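Local atomic coordinates of kelch domain-containing protein (Colletotrichum graminicola M1.001, PDB entry 5C86), a protein that probably oxidises alcohols to aldehydes at a copper site, as a fungal AA5-family oxidase related to galactose oxidase and built on a Kelch beta-propeller. Residues N2-P16 with N361-F374. Sequence-based numbering, arbitrary orientation.
Sequences NVGKWGPMVKFPVVP and NHFDGQFWSPPYLF
Trp6 and Trp368 form the apolar centre, an edge-to-face pair: the five-membered ring of Trp368 turns its edge to the six-membered ring of Trp6, planes 56° apart. Trp368 CB sits over that same Trp6 ring, 4.1 Å from its centroid. Val15 CG2 makes a CH-pi contact over one face of the Phe363 ring, 3.8 Å from its centroid; a slim methyl can approach a flat ring closely.

Tryptophan offers an N-H besides its broad face. Trp368 CG lies anti to the backbone N (chi1 -179°), which swings the indole back along residues 3-5; Val3 O lies in its ring plane, 3.0 Å from NE1. Gly4 suits this turn: its phi is positive, and a CB would strike Ser369 O and Trp368 NE1. On the opposite face of Trp6 lies the flat Gln366 amide, only 12° from parallel; its NE2 reaches Gly7 O at 2.9 Å, head-on to the carbonyl.

Outward, antiparallel backbone pairing takes over, with Lys5 bonded to Ser369 and Val10 to Gly365. Between them the register slips by one residue, and a water bridges Pro8 O and Phe367 N. Asp364 OD1 forms a salt bridge with Arg332. Strand 5-11 completes a four-stranded blade with three later strands, the "molecular velcro" closure of many beta-propellers: main-chain bonds set the pairing, side chains add grip.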
ATOM      1  N   ASN A   2      19.975  -3.026  15.150  1.00 25.81           N
ATOM      2  CA  ASN A   2      18.617  -2.730  14.696  1.00 24.06           C
ATOM      3  C   ASN A   2      18.476  -2.990  13.203  1.00 21.50           C
ATOM      4  O   ASN A   2      17.889  -2.234  12.447  1.00 23.94           O
ATOM      5  CB  ASN A   2      18.147  -1.320  15.140  1.00 28.86           C
ATOM      6  CG  ASN A   2      18.333  -1.079  16.645  0.80 34.08           C
ATOM      7  OD1 ASN A   2      18.328  -2.015  17.466  0.70 33.96           O
ATOM      8  ND2 ASN A   2      18.567   0.161  17.003  0.70 37.83           N
ATOM      9  N   VAL A   3      19.037  -4.093  12.775  1.00 18.42           N
ATOM     10  CA  VAL A   3      19.017  -4.444  11.396  1.00 20.53           C
ATOM     11  C   VAL A   3      17.957  -5.486  11.048  1.00 17.91           C
ATOM     12  O   VAL A   3      17.752  -5.711   9.856  1.00 17.37           O
ATOM     13  CB  VAL A   3      20.433  -4.851  10.893  1.00 21.03           C
ATOM     14  CG1 VAL A   3      21.396  -3.685  11.015  1.00 19.37           C
ATOM     15  CG2 VAL A   3      20.966  -6.076  11.648  1.00 22.13           C
ATOM     16  N   GLY A   4      17.304  -6.143  12.046  1.00 16.55           N
ATOM     17  CA  GLY A   4      16.389  -7.180  11.758  1.00 16.10           C
ATOM     18  C   GLY A   4      17.034  -8.368  11.137  1.00 16.10           C
ATOM     19  O   GLY A   4      18.263  -8.574  11.286  1.00 19.29           O
ATOM     20  N   LYS A   5      16.268  -9.137  10.457  1.00 17.00           N
ATOM     21  CA  LYS A   5      16.736 -10.386   9.884  1.00 20.18           C
ATOM     22  C   LYS A   5      15.897 -10.798   8.733  1.00 18.23           C
ATOM     23  O   LYS A   5      14.691 -10.733   8.795  1.00 16.83           O
ATOM     24  CB  LYS A   5      16.660 -11.465  10.963  1.00 22.21           C
ATOM     25  CG  LYS A   5      17.314 -12.774  10.574  1.00 28.81           C
ATOM     26  CD  LYS A   5      17.459 -13.701  11.785  0.80 27.40           C
ATOM     27  CE  LYS A   5      18.422 -14.829  11.444  0.65 30.59           C
ATOM     28  NZ  LYS A   5      17.754 -15.834  10.593  0.60 29.58           N
ATOM     29  N   TRP A   6      16.504 -11.346   7.667  1.00 17.43           N
ATOM     30  CA  TRP A   6      15.804 -11.923   6.576  1.00 16.61           C
ATOM     31  C   TRP A   6      15.485 -13.387   6.795  1.00 17.96           C
ATOM     32  O   TRP A   6      16.359 -14.092   7.285  1.00 21.34           O
ATOM     33  CB  TRP A   6      16.659 -11.846   5.287  1.00 16.94           C
ATOM     34  CG  TRP A   6      16.877 -10.483   4.813  1.00 18.77           C
ATOM     35  CD1 TRP A   6      17.988  -9.811   4.871  1.00 19.33           C
ATOM     36  CD2 TRP A   6      15.945  -9.687   4.075  1.00 15.33           C
ATOM     37  NE1 TRP A   6      17.847  -8.574   4.281  1.00 20.77           N
ATOM     38  CE2 TRP A   6      16.589  -8.467   3.779  1.00 17.90           C
ATOM     39  CE3 TRP A   6      14.654  -9.873   3.683  1.00 15.26           C
ATOM     40  CZ2 TRP A   6      15.954  -7.432   3.040  1.00 16.51           C
ATOM     41  CZ3 TRP A   6      14.003  -8.813   2.905  1.00 17.18           C
ATOM     42  CH2 TRP A   6      14.680  -7.634   2.623  1.00 14.59           C
ATOM     43  N   GLY A   7      14.334 -13.838   6.385  1.00 19.61           N
ATOM     44  CA  GLY A   7      14.040 -15.252   6.323  1.00 23.28           C
ATOM     45  C   GLY A   7      14.528 -15.886   5.026  1.00 23.23           C
ATOM     46  O   GLY A   7      15.135 -15.231   4.202  1.00 24.96           O
ATOM     47  N   PRO A   8      14.179 -17.134   4.818  1.00 24.14           N
ATOM     48  CA  PRO A   8      14.665 -17.775   3.601  1.00 27.37           C
ATOM     49  C   PRO A   8      14.000 -17.255   2.344  1.00 26.11           C
ATOM     50  O   PRO A   8      12.867 -16.696   2.377  1.00 22.76           O
ATOM     51  CB  PRO A   8      14.237 -19.245   3.815  1.00 29.85           C
ATOM     52  CG  PRO A   8      13.085 -19.166   4.775  1.00 30.15           C
ATOM     53  CD  PRO A   8      13.530 -18.084   5.724  1.00 26.76           C
ATOM     54  N   MET A   9      14.680 -17.423   1.200  0.50 26.51           N
ATOM     55  CA  MET A   9      14.134 -16.994  -0.074  0.50 27.01           C
ATOM     56  C   MET A   9      12.920 -17.854  -0.405  0.50 26.65           C
ATOM     57  O   MET A   9      12.969 -19.078  -0.260  0.50 28.23           O
ATOM     58  CB  MET A   9      15.155 -17.081  -1.244  0.50 31.87           C
ATOM     59  CG  MET A   9      16.370 -16.130  -1.229  0.50 33.99           C
ATOM     60  SD  MET A   9      16.256 -14.388  -1.754  0.50 43.77           S
ATOM     61  CE  MET A   9      14.653 -14.265  -2.415  0.50 32.46           C
ATOM     62  N   VAL A  10      11.859 -17.187  -0.858  1.00 23.52           N
ATOM     63  CA  VAL A  10      10.574 -17.713  -1.220  1.00 26.39           C
ATOM     64  C   VAL A  10      10.515 -17.507  -2.735  1.00 26.50           C
ATOM     65  O   VAL A  10      10.810 -16.416  -3.228  1.00 30.32           O
ATOM     66  CB  VAL A  10       9.492 -16.910  -0.481  1.00 31.52           C
ATOM     67  CG1 VAL A  10       8.092 -17.026  -1.081  1.00 35.92           C
ATOM     68  CG2 VAL A  10       9.520 -17.356   0.984  1.00 34.96           C
ATOM     69  N   LYS A  11      10.104 -18.518  -3.468  1.00 25.00           N
ATOM     70  CA  LYS A  11      10.107 -18.426  -4.926  1.00 25.22           C
ATOM     71  C   LYS A  11       8.747 -18.682  -5.494  1.00 24.02           C
ATOM     72  O   LYS A  11       8.104 -19.699  -5.240  1.00 23.03           O
ATOM     73  CB  LYS A  11      11.104 -19.463  -5.470  1.00 31.53           C
ATOM     74  CG  LYS A  11      12.030 -18.918  -6.559  0.85 33.27           C
ATOM     75  CD  LYS A  11      12.425 -20.032  -7.541  0.70 35.65           C
ATOM     76  CE  LYS A  11      13.057 -21.220  -6.822  0.70 35.74           C
ATOM     77  NZ  LYS A  11      13.058 -22.445  -7.678  0.70 34.49           N
ATOM     78  N   PHE A  12       8.220 -17.752  -6.260  1.00 19.08           N
ATOM     79  CA  PHE A  12       6.965 -17.901  -6.824  1.00 19.45           C
ATOM     80  C   PHE A  12       7.082 -18.384  -8.307  1.00 19.56           C
ATOM     81  O   PHE A  12       8.037 -18.049  -8.961  1.00 21.67           O
ATOM     82  CB  PHE A  12       6.192 -16.539  -6.848  1.00 18.69           C
ATOM     83  CG  PHE A  12       5.620 -16.149  -5.491  1.00 18.09           C
ATOM     84  CD1 PHE A  12       4.374 -16.615  -5.061  1.00 17.73           C
ATOM     85  CD2 PHE A  12       6.308 -15.249  -4.713  1.00 19.49           C
ATOM     86  CE1 PHE A  12       3.875 -16.276  -3.809  1.00 19.74           C
ATOM     87  CE2 PHE A  12       5.802 -14.882  -3.462  1.00 20.11           C
ATOM     88  CZ  PHE A  12       4.589 -15.387  -3.031  1.00 19.00           C
ATOM     89  N   PRO A  13       6.029 -18.982  -8.816  1.00 21.99           N
ATOM     90  CA  PRO A  13       6.069 -19.413 -10.233  1.00 22.68           C
ATOM     91  C   PRO A  13       5.740 -18.242 -11.166  1.00 22.08           C
ATOM     92  O   PRO A  13       5.760 -18.446 -12.400  1.00 23.60           O
ATOM     93  CB  PRO A  13       4.959 -20.443 -10.289  1.00 22.09           C
ATOM     94  CG  PRO A  13       3.924 -19.925  -9.306  1.00 21.46           C
ATOM     95  CD  PRO A  13       4.772 -19.414  -8.170  1.00 21.14           C
ATOM     96  N   VAL A  14       5.413 -17.026 -10.629  1.00 21.12           N
ATOM     97  CA  VAL A  14       5.154 -15.819 -11.506  1.00 18.59           C
ATOM     98  C   VAL A  14       5.930 -14.668 -10.833  1.00 17.44           C
ATOM     99  O   VAL A  14       6.261 -14.741  -9.621  1.00 17.91           O
ATOM    100  CB  VAL A  14       3.711 -15.397 -11.663  1.00 20.09           C
ATOM    101  CG1 VAL A  14       2.814 -16.531 -12.149  1.00 23.90           C
ATOM    102  CG2 VAL A  14       3.079 -14.891 -10.336  1.00 20.17           C
ATOM    103  N   VAL A  15       6.364 -13.629 -11.575  1.00 16.31           N
ATOM    104  CA  VAL A  15       7.083 -12.550 -10.948  1.00 17.08           C
ATOM    105  C   VAL A  15       5.990 -11.757 -10.156  1.00 13.83           C
ATOM    106  O   VAL A  15       4.950 -11.358 -10.681  1.00 15.83           O
ATOM    107  CB  VAL A  15       7.748 -11.619 -11.972  1.00 17.43           C
ATOM    108  CG1 VAL A  15       8.503 -10.520 -11.282  1.00 16.81           C
ATOM    109  CG2 VAL A  15       8.712 -12.443 -12.889  1.00 17.67           C
ATOM    110  N   PRO A  16       6.288 -11.547  -8.832  1.00 15.48           N
ATOM    111  CA  PRO A  16       5.261 -10.944  -7.950  1.00 17.16           C
ATOM    112  C   PRO A  16       5.284  -9.422  -8.056  1.00 16.25           C
ATOM    113  O   PRO A  16       5.800  -8.719  -7.154  1.00 15.63           O
ATOM    114  CB  PRO A  16       5.619 -11.480  -6.588  1.00 15.08           C
ATOM    115  CG  PRO A  16       7.066 -11.698  -6.632  1.00 16.53           C
ATOM    116  CD  PRO A  16       7.397 -12.132  -8.087  1.00 15.50           C
ATOM    117  N   ASN A 361      14.353 -10.682 -14.381  1.00 17.38           N
ATOM    118  CA  ASN A 361      13.203 -11.249 -13.722  1.00 18.08           C
ATOM    119  C   ASN A 361      13.610 -11.821 -12.380  1.00 17.49           C
ATOM    120  O   ASN A 361      14.569 -12.629 -12.242  1.00 20.22           O
ATOM    121  CB  ASN A 361      12.661 -12.420 -14.480  1.00 18.43           C
ATOM    122  CG  ASN A 361      11.925 -12.059 -15.671  1.00 19.41           C
ATOM    123  OD1 ASN A 361      11.267 -10.993 -15.812  1.00 17.39           O
ATOM    124  ND2 ASN A 361      11.905 -13.030 -16.588  1.00 20.56           N
ATOM    125  N   HIS A 362      12.914 -11.368 -11.322  1.00 15.58           N
ATOM    126  CA  HIS A 362      13.148 -11.941 -10.003  1.00 17.75           C
ATOM    127  C   HIS A 362      11.867 -12.547  -9.477  1.00 20.01           C
ATOM    128  O   HIS A 362      10.897 -11.828  -9.115  1.00 17.96           O
ATOM    129  CB  HIS A 362      13.684 -10.829  -9.111  1.00 17.12           C
ATOM    130  CG  HIS A 362      14.930 -10.215  -9.634  1.00 19.25           C
ATOM    131  ND1 HIS A 362      16.067 -10.965  -9.868  1.00 20.28           N
ATOM    132  CD2 HIS A 362      15.221  -8.950 -10.038  1.00 23.49           C
ATOM    133  CE1 HIS A 362      17.000 -10.193 -10.388  1.00 20.85           C
ATOM    134  NE2 HIS A 362      16.525  -8.968 -10.477  1.00 22.87           N
ATOM    135  N   PHE A 363      11.787 -13.883  -9.449  1.00 18.18           N
ATOM    136  CA  PHE A 363      10.538 -14.585  -9.054  1.00 20.01           C
ATOM    137  C   PHE A 363      10.455 -14.698  -7.521  1.00 19.07           C
ATOM    138  O   PHE A 363       9.568 -15.285  -6.990  1.00 25.68           O
ATOM    139  CB  PHE A 363      10.407 -15.984  -9.718  1.00 19.35           C
ATOM    140  CG  PHE A 363      10.249 -15.954 -11.223  1.00 18.71           C
ATOM    141  CD1 PHE A 363      11.388 -15.811 -12.031  1.00 20.04           C
ATOM    142  CD2 PHE A 363       9.015 -16.077 -11.810  1.00 20.29           C
ATOM    143  CE1 PHE A 363      11.241 -15.792 -13.426  1.00 20.66           C
ATOM    144  CE2 PHE A 363       8.863 -16.058 -13.184  1.00 22.16           C
ATOM    145  CZ  PHE A 363      10.016 -15.906 -13.957  1.00 19.77           C
ATOM    146  N   ASP A 364      11.476 -14.232  -6.867  1.00 18.34           N
ATOM    147  CA  ASP A 364      11.678 -14.511  -5.489  1.00 19.84           C
ATOM    148  C   ASP A 364      11.457 -13.239  -4.612  1.00 19.70           C
ATOM    149  O   ASP A 364      11.246 -12.133  -5.087  1.00 20.61           O
ATOM    150  CB  ASP A 364      13.047 -15.060  -5.283  1.00 22.08           C
ATOM    151  CG  ASP A 364      14.133 -14.001  -5.456  0.70 28.07           C
ATOM    152  OD1 ASP A 364      13.998 -13.119  -6.318  1.00 26.11           O
ATOM    153  OD2 ASP A 364      15.083 -13.992  -4.643  0.50 33.38           O
ATOM    154  N   GLY A 365      11.461 -13.524  -3.313  1.00 18.95           N
ATOM    155  CA  GLY A 365      11.541 -12.505  -2.304  1.00 18.04           C
ATOM    156  C   GLY A 365      11.754 -13.157  -0.982  1.00 18.96           C
ATOM    157  O   GLY A 365      12.044 -14.351  -0.919  1.00 18.48           O
ATOM    158  N   GLN A 366      11.719 -12.361   0.073  1.00 16.32           N
ATOM    159  CA  GLN A 366      11.971 -12.854   1.429  1.00 17.28           C
ATOM    160  C   GLN A 366      11.110 -11.981   2.361  1.00 16.13           C
ATOM    161  O   GLN A 366      10.754 -10.840   1.966  1.00 16.27           O
ATOM    162  CB  GLN A 366      13.408 -12.681   1.869  1.00 21.27           C
ATOM    163  CG  GLN A 366      14.468 -13.440   1.090  1.00 24.42           C
ATOM    164  CD  GLN A 366      15.888 -12.953   1.383  1.00 24.11           C
ATOM    165  OE1 GLN A 366      16.378 -11.942   0.840  1.00 24.50           O
ATOM    166  NE2 GLN A 366      16.560 -13.672   2.249  1.00 24.43           N
ATOM    167  N   PHE A 367      10.952 -12.431   3.591  1.00 15.10           N
ATOM    168  CA  PHE A 367      10.287 -11.672   4.613  1.00 14.99           C
ATOM    169  C   PHE A 367      11.299 -11.148   5.542  1.00 14.99           C
ATOM    170  O   PHE A 367      12.195 -11.867   6.038  1.00 16.69           O
ATOM    171  CB  PHE A 367       9.270 -12.591   5.317  1.00 14.46           C
ATOM    172  CG  PHE A 367       8.155 -13.010   4.452  1.00 14.72           C
ATOM    173  CD1 PHE A 367       6.964 -12.231   4.234  1.00 13.21           C
ATOM    174  CD2 PHE A 367       8.234 -14.202   3.713  1.00 17.79           C
ATOM    175  CE1 PHE A 367       5.999 -12.623   3.446  1.00 15.25           C
ATOM    176  CE2 PHE A 367       7.185 -14.593   2.870  1.00 18.30           C
ATOM    177  CZ  PHE A 367       6.046 -13.830   2.742  1.00 16.71           C
ATOM    178  N   TRP A 368      11.260  -9.855   5.783  1.00 13.46           N
ATOM    179  CA  TRP A 368      12.165  -9.212   6.706  1.00 12.89           C
ATOM    180  C   TRP A 368      11.492  -9.095   8.091  1.00 13.39           C
ATOM    181  O   TRP A 368      10.368  -8.614   8.191  1.00 13.49           O
ATOM    182  CB  TRP A 368      12.575  -7.808   6.270  1.00 12.30           C
ATOM    183  CG  TRP A 368      13.508  -7.107   7.147  1.00 12.22           C
ATOM    184  CD1 TRP A 368      14.841  -7.432   7.433  1.00 12.22           C
ATOM    185  CD2 TRP A 368      13.263  -5.880   7.857  1.00 11.97           C
ATOM    186  NE1 TRP A 368      15.357  -6.570   8.295  1.00 13.03           N
ATOM    187  CE2 TRP A 368      14.424  -5.571   8.574  1.00 11.59           C
ATOM    188  CE3 TRP A 368      12.116  -5.048   8.008  1.00 12.97           C
ATOM    189  CZ2 TRP A 368      14.540  -4.417   9.345  1.00 13.70           C
ATOM    190  CZ3 TRP A 368      12.246  -3.932   8.741  1.00 12.03           C
ATOM    191  CH2 TRP A 368      13.390  -3.629   9.483  1.00 12.15           C
ATOM    192  N   SER A 369      12.180  -9.566   9.099  1.00 13.36           N
ATOM    193  CA  SER A 369      11.729  -9.447  10.475  1.00 14.64           C
ATOM    194  C   SER A 369      12.350  -8.208  11.044  1.00 13.85           C
ATOM    195  O   SER A 369      13.605  -8.090  11.225  1.00 13.27           O
ATOM    196  CB  SER A 369      12.144 -10.670  11.334  1.00 15.37           C
ATOM    197  OG  SER A 369      11.466 -11.811  10.981  1.00 15.79           O
ATOM    198  N   PRO A 370      11.514  -7.194  11.432  1.00 11.66           N
ATOM    199  CA  PRO A 370      12.085  -6.019  11.989  1.00 12.51           C
ATOM    200  C   PRO A 370      12.704  -6.158  13.407  1.00 12.13           C
ATOM    201  O   PRO A 370      12.443  -7.169  14.077  1.00 12.15           O
ATOM    202  CB  PRO A 370      10.871  -4.992  12.021  1.00 12.35           C
ATOM    203  CG  PRO A 370       9.919  -5.550  11.067  1.00 11.82           C
ATOM    204  CD  PRO A 370      10.053  -7.047  11.187  1.00 12.83           C
ATOM    205  N   PRO A 371      13.445  -5.158  13.893  1.00 12.59           N
ATOM    206  CA  PRO A 371      14.054  -5.208  15.263  1.00 13.86           C
ATOM    207  C   PRO A 371      13.039  -5.508  16.351  1.00 14.71           C
ATOM    208  O   PRO A 371      13.410  -6.128  17.350  1.00 14.37           O
ATOM    209  CB  PRO A 371      14.650  -3.840  15.441  1.00 13.79           C
ATOM    210  CG  PRO A 371      14.953  -3.406  14.051  1.00 15.50           C
ATOM    211  CD  PRO A 371      13.856  -3.935  13.178  1.00 13.20           C
ATOM    212  N   TYR A 372      11.755  -5.105  16.221  1.00 12.40           N
ATOM    213  CA  TYR A 372      10.848  -5.300  17.309  1.00 12.82           C
ATOM    214  C   TYR A 372      10.509  -6.778  17.494  1.00 13.74           C
ATOM    215  O   TYR A 372       9.775  -7.107  18.459  1.00 15.60           O
ATOM    216  CB  TYR A 372       9.538  -4.455  17.121  1.00 12.82           C
ATOM    217  CG  TYR A 372       8.767  -4.589  15.836  1.00 11.56           C
ATOM    218  CD1 TYR A 372       8.541  -5.778  15.160  1.00 12.58           C
ATOM    219  CD2 TYR A 372       8.157  -3.466  15.306  1.00 15.99           C
ATOM    220  CE1 TYR A 372       7.827  -5.884  13.998  1.00 11.43           C
ATOM    221  CE2 TYR A 372       7.424  -3.557  14.098  1.00 15.45           C
ATOM    222  CZ  TYR A 372       7.274  -4.750  13.447  1.00 12.19           C
ATOM    223  OH  TYR A 372       6.552  -4.821  12.269  1.00 12.08           O
ATOM    224  N   LEU A 373      10.948  -7.689  16.643  1.00 13.16           N
ATOM    225  CA  LEU A 373      10.725  -9.127  16.861  1.00 13.76           C
ATOM    226  C   LEU A 373      11.914  -9.756  17.563  1.00 14.81           C
ATOM    227  O   LEU A 373      11.847 -10.976  17.764  1.00 15.39           O
ATOM    228  CB  LEU A 373      10.437  -9.843  15.538  1.00 13.84           C
ATOM    229  CG  LEU A 373       9.176  -9.370  14.775  1.00 13.54           C
ATOM    230  CD1 LEU A 373       8.969 -10.248  13.546  1.00 15.19           C
ATOM    231  CD2 LEU A 373       7.951  -9.423  15.656  1.00 14.41           C
ATOM    232  N   PHE A 374      12.875  -8.976  17.971  1.00 13.40           N
ATOM    233  CA  PHE A 374      14.086  -9.504  18.643  1.00 14.56           C
ATOM    234  C   PHE A 374      14.237  -8.858  19.944  1.00 15.41           C
ATOM    235  O   PHE A 374      13.774  -7.718  20.264  1.00 16.03           O
ATOM    236  CB  PHE A 374      15.321  -9.283  17.771  1.00 14.78           C
ATOM    237  CG  PHE A 374      15.208  -9.940  16.455  1.00 14.94           C
ATOM    238  CD1 PHE A 374      15.467 -11.324  16.312  1.00 15.61           C
ATOM    239  CD2 PHE A 374      14.695  -9.281  15.292  1.00 13.89           C
ATOM    240  CE1 PHE A 374      15.244 -11.973  15.135  1.00 17.83           C
ATOM    241  CE2 PHE A 374      14.532  -9.919  14.136  1.00 15.82           C
ATOM    242  CZ  PHE A 374      14.775 -11.267  14.019  1.00 18.00           C
TER
HETATM  243  O   HOH W   1      11.574 -15.176   4.180  1.00 20.15           O